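Local coordinates for protein pleckstrin homology domain-containing family M member 2 (Homo sapiens, PDB 3CXB) that probably links the Salmonella effector SifA to kinesin, and carries a PH domain, in the endosomal tubulation that SifA induces, at residues B[4-9]-B[23-28]. Residues are numbered along the deposited sequence; the frame is centred on the assembly and turned at random.
Sequences GMLHYK and CFVVLS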
ATOM      1  N   GLY B   4      -4.083   8.686  -4.172  1.00 41.25           N
ATOM      2  CA  GLY B   4      -2.809   9.188  -4.598  1.00 42.02           C
ATOM      3  C   GLY B   4      -2.017   8.145  -5.332  1.00 45.53           C
ATOM      4  O   GLY B   4      -2.364   6.966  -5.341  1.00 46.45           O
ATOM      5  N   MET B   5      -0.937   8.595  -5.943  1.00 51.52           N
ATOM      6  CA  MET B   5      -0.065   7.721  -6.693  1.00 58.60           C
ATOM      7  C   MET B   5       1.067   7.252  -5.772  1.00 58.43           C
ATOM      8  O   MET B   5       1.602   8.036  -4.992  1.00 57.54           O
ATOM      9  CB  MET B   5       0.506   8.487  -7.893  1.00 64.93           C
ATOM     10  CG  MET B   5       0.859   7.606  -9.096  1.00 74.66           C
ATOM     11  SD  MET B   5      -0.615   6.860  -9.902  1.00 82.60           S
ATOM     12  CE  MET B   5      -0.992   8.079 -11.063  1.00 89.67           C
ATOM     13  N   LEU B   6       1.421   5.975  -5.849  1.00 57.54           N
ATOM     14  CA  LEU B   6       2.491   5.427  -5.021  1.00 60.89           C
ATOM     15  C   LEU B   6       3.268   4.409  -5.841  1.00 62.84           C
ATOM     16  O   LEU B   6       3.044   4.268  -7.042  1.00 63.62           O
ATOM     17  CB  LEU B   6       1.912   4.738  -3.770  1.00 60.94           C
ATOM     18  CG  LEU B   6       1.372   5.547  -2.572  1.00 59.96           C
ATOM     19  CD1 LEU B   6       0.212   6.457  -2.946  1.00 62.45           C
ATOM     20  CD2 LEU B   6       0.883   4.577  -1.537  1.00 59.45           C
ATOM     21  N   HIS B   7       4.194   3.714  -5.194  1.00 64.84           N
ATOM     22  CA  HIS B   7       4.980   2.675  -5.853  1.00 66.65           C
ATOM     23  C   HIS B   7       4.792   1.427  -4.995  1.00 67.79           C
ATOM     24  O   HIS B   7       4.304   1.519  -3.869  1.00 67.81           O
ATOM     25  CB  HIS B   7       6.466   3.056  -5.904  1.00 66.77           C
ATOM     26  CG  HIS B   7       6.751   4.288  -6.705  1.00 68.14           C
ATOM     27  ND1 HIS B   7       8.029   4.765  -6.913  1.00 68.85           N
ATOM     28  CD2 HIS B   7       5.923   5.155  -7.335  1.00 69.55           C
ATOM     29  CE1 HIS B   7       7.975   5.874  -7.630  1.00 68.68           C
ATOM     30  NE2 HIS B   7       6.708   6.133  -7.899  1.00 68.71           N
ATOM     31  N   TYR B   8       5.154   0.263  -5.514  1.00 71.48           N
ATOM     32  CA  TYR B   8       5.008  -0.942  -4.720  1.00 73.98           C
ATOM     33  C   TYR B   8       5.944  -2.028  -5.205  1.00 78.49           C
ATOM     34  O   TYR B   8       6.043  -2.285  -6.398  1.00 79.90           O
ATOM     35  CB  TYR B   8       3.548  -1.418  -4.740  1.00 71.90           C
ATOM     36  CG  TYR B   8       3.057  -2.001  -6.049  1.00 70.75           C
ATOM     37  CD1 TYR B   8       3.247  -3.348  -6.350  1.00 69.98           C
ATOM     38  CD2 TYR B   8       2.398  -1.206  -6.990  1.00 70.32           C
ATOM     39  CE1 TYR B   8       2.796  -3.894  -7.556  1.00 69.36           C
ATOM     40  CE2 TYR B   8       1.942  -1.744  -8.205  1.00 68.18           C
ATOM     41  CZ  TYR B   8       2.147  -3.088  -8.477  1.00 67.34           C
ATOM     42  OH  TYR B   8       1.720  -3.635  -9.665  1.00 63.27           O
ATOM     43  N   LYS B   9       6.649  -2.652  -4.271  1.00 86.45           N
ATOM     44  CA  LYS B   9       7.579  -3.716  -4.612  1.00 95.82           C
ATOM     45  C   LYS B   9       6.800  -4.951  -5.016  1.00105.71           C
ATOM     46  O   LYS B   9       7.231  -5.711  -5.880  1.00104.26           O
ATOM     47  CB  LYS B   9       8.479  -4.035  -3.416  1.00 93.43           C
ATOM     48  CG  LYS B   9       9.446  -5.188  -3.640  1.00 93.88           C
ATOM     49  CD  LYS B   9      10.462  -5.262  -2.502  1.00 94.44           C
ATOM     50  CE  LYS B   9      11.382  -6.472  -2.613  1.00 94.28           C
ATOM     51  NZ  LYS B   9      10.618  -7.749  -2.575  1.00 96.09           N
ATOM     52  N   CYS B  23       1.751   2.747  -9.016  1.00 53.75           N
ATOM     53  CA  CYS B  23       0.360   2.338  -8.912  1.00 50.37           C
ATOM     54  C   CYS B  23      -0.485   3.519  -8.440  1.00 49.28           C
ATOM     55  O   CYS B  23       0.043   4.562  -8.044  1.00 47.95           O
ATOM     56  CB  CYS B  23       0.212   1.181  -7.912  1.00 53.19           C
ATOM     57  SG  CYS B  23       0.295   1.642  -6.122  1.00 52.43           S
ATOM     58  N   PHE B  24      -1.802   3.347  -8.490  1.00 46.73           N
ATOM     59  CA  PHE B  24      -2.714   4.384  -8.042  1.00 44.45           C
ATOM     60  C   PHE B  24      -3.537   3.836  -6.885  1.00 45.35           C
ATOM     61  O   PHE B  24      -4.141   2.758  -6.987  1.00 44.45           O
ATOM     62  CB  PHE B  24      -3.636   4.811  -9.164  1.00 42.97           C
ATOM     63  CG  PHE B  24      -4.650   5.815  -8.740  1.00 41.26           C
ATOM     64  CD1 PHE B  24      -5.998   5.535  -8.834  1.00 41.52           C
ATOM     65  CD2 PHE B  24      -4.258   7.035  -8.216  1.00 40.65           C
ATOM     66  CE1 PHE B  24      -6.946   6.457  -8.415  1.00 40.08           C
ATOM     67  CE2 PHE B  24      -5.197   7.960  -7.798  1.00 40.35           C
ATOM     68  CZ  PHE B  24      -6.548   7.665  -7.895  1.00 41.02           C
ATOM     69  N   VAL B  25      -3.584   4.578  -5.786  1.00 44.00           N
ATOM     70  CA  VAL B  25      -4.294   4.085  -4.624  1.00 42.76           C
ATOM     71  C   VAL B  25      -5.444   4.936  -4.130  1.00 39.99           C
ATOM     72  O   VAL B  25      -5.373   6.152  -4.121  1.00 39.06           O
ATOM     73  CB  VAL B  25      -3.299   3.842  -3.474  1.00 42.56           C
ATOM     74  CG1 VAL B  25      -4.044   3.503  -2.200  1.00 44.14           C
ATOM     75  CG2 VAL B  25      -2.348   2.717  -3.854  1.00 40.44           C
ATOM     76  N   VAL B  26      -6.506   4.265  -3.709  1.00 39.96           N
ATOM     77  CA  VAL B  26      -7.692   4.943  -3.211  1.00 41.34           C
ATOM     78  C   VAL B  26      -8.163   4.243  -1.939  1.00 42.14           C
ATOM     79  O   VAL B  26      -8.272   3.023  -1.917  1.00 39.82           O
ATOM     80  CB  VAL B  26      -8.850   4.877  -4.258  1.00 42.09           C
ATOM     81  CG1 VAL B  26     -10.114   5.521  -3.715  1.00 38.52           C
ATOM     82  CG2 VAL B  26      -8.431   5.557  -5.536  1.00 43.61           C
ATOM     83  N   LEU B  27      -8.423   5.019  -0.887  1.00 43.73           N
ATOM     84  CA  LEU B  27      -8.928   4.479   0.373  1.00 44.17           C
ATOM     85  C   LEU B  27     -10.296   5.099   0.565  1.00 47.47           C
ATOM     86  O   LEU B  27     -10.431   6.183   1.135  1.00 49.28           O
ATOM     87  CB  LEU B  27      -8.026   4.855   1.566  1.00 41.13           C
ATOM     88  CG  LEU B  27      -8.647   4.574   2.956  1.00 37.10           C
ATOM     89  CD1 LEU B  27      -8.989   3.087   3.071  1.00 33.21           C
ATOM     90  CD2 LEU B  27      -7.720   5.005   4.084  1.00 31.84           C
ATOM     91  N   SER B  28     -11.318   4.430   0.064  1.00 51.94           N
ATOM     92  CA  SER B  28     -12.653   4.973   0.197  1.00 61.69           C
ATOM     93  C   SER B  28     -13.468   4.148   1.157  1.00 67.36           C
ATOM     94  O   SER B  28     -13.539   2.923   1.049  1.00 66.95           O
ATOM     95  CB  SER B  28     -13.361   5.040  -1.150  1.00 63.05           C
ATOM     96  OG  SER B  28     -14.640   5.618  -0.975  1.00 61.92           O
TER
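G4 and L6 pair with V25 and C23 through four backbone hydrogen bonds, two at each pair. The shortest runs from V25 N to G4 O, 2.7 Å and nearly straight. M5 and F24 form the non-hydrogen-bonded pair between them, and their side chains share one face of the sheet. The M5 chain leaves with CG anti to the backbone N (chi1 -152°), then bends at chi2 and chi3. This brings M5 SD beside C23 O and 3.7 Å from F24 CB. SD meets the F24 ring obliquely, a Met-aromatic contact with the centroid 5.2 Å away. F24 CD2 also lies 3.4 Å from G4 O.

The other face, with L6, C23 and V25, looks into the core. C23 CB lies at the edge of the Y8 ring, near its plane, 3.4 Å from Y8 CD2. C23 SG, set between its backbone N and carbonyl carbon (chi1 76°), meets the same ring obliquely and lies 4.2 Å from L6 CB. W92 of helix 86-100 packs on L6 and V25, as expected where the C-terminal helix of a PH domain closes its barrel. Backbone bonds thus set the strand register, apolar and sulfur groups pack the core side, and M5 and F24 stay partly exposed.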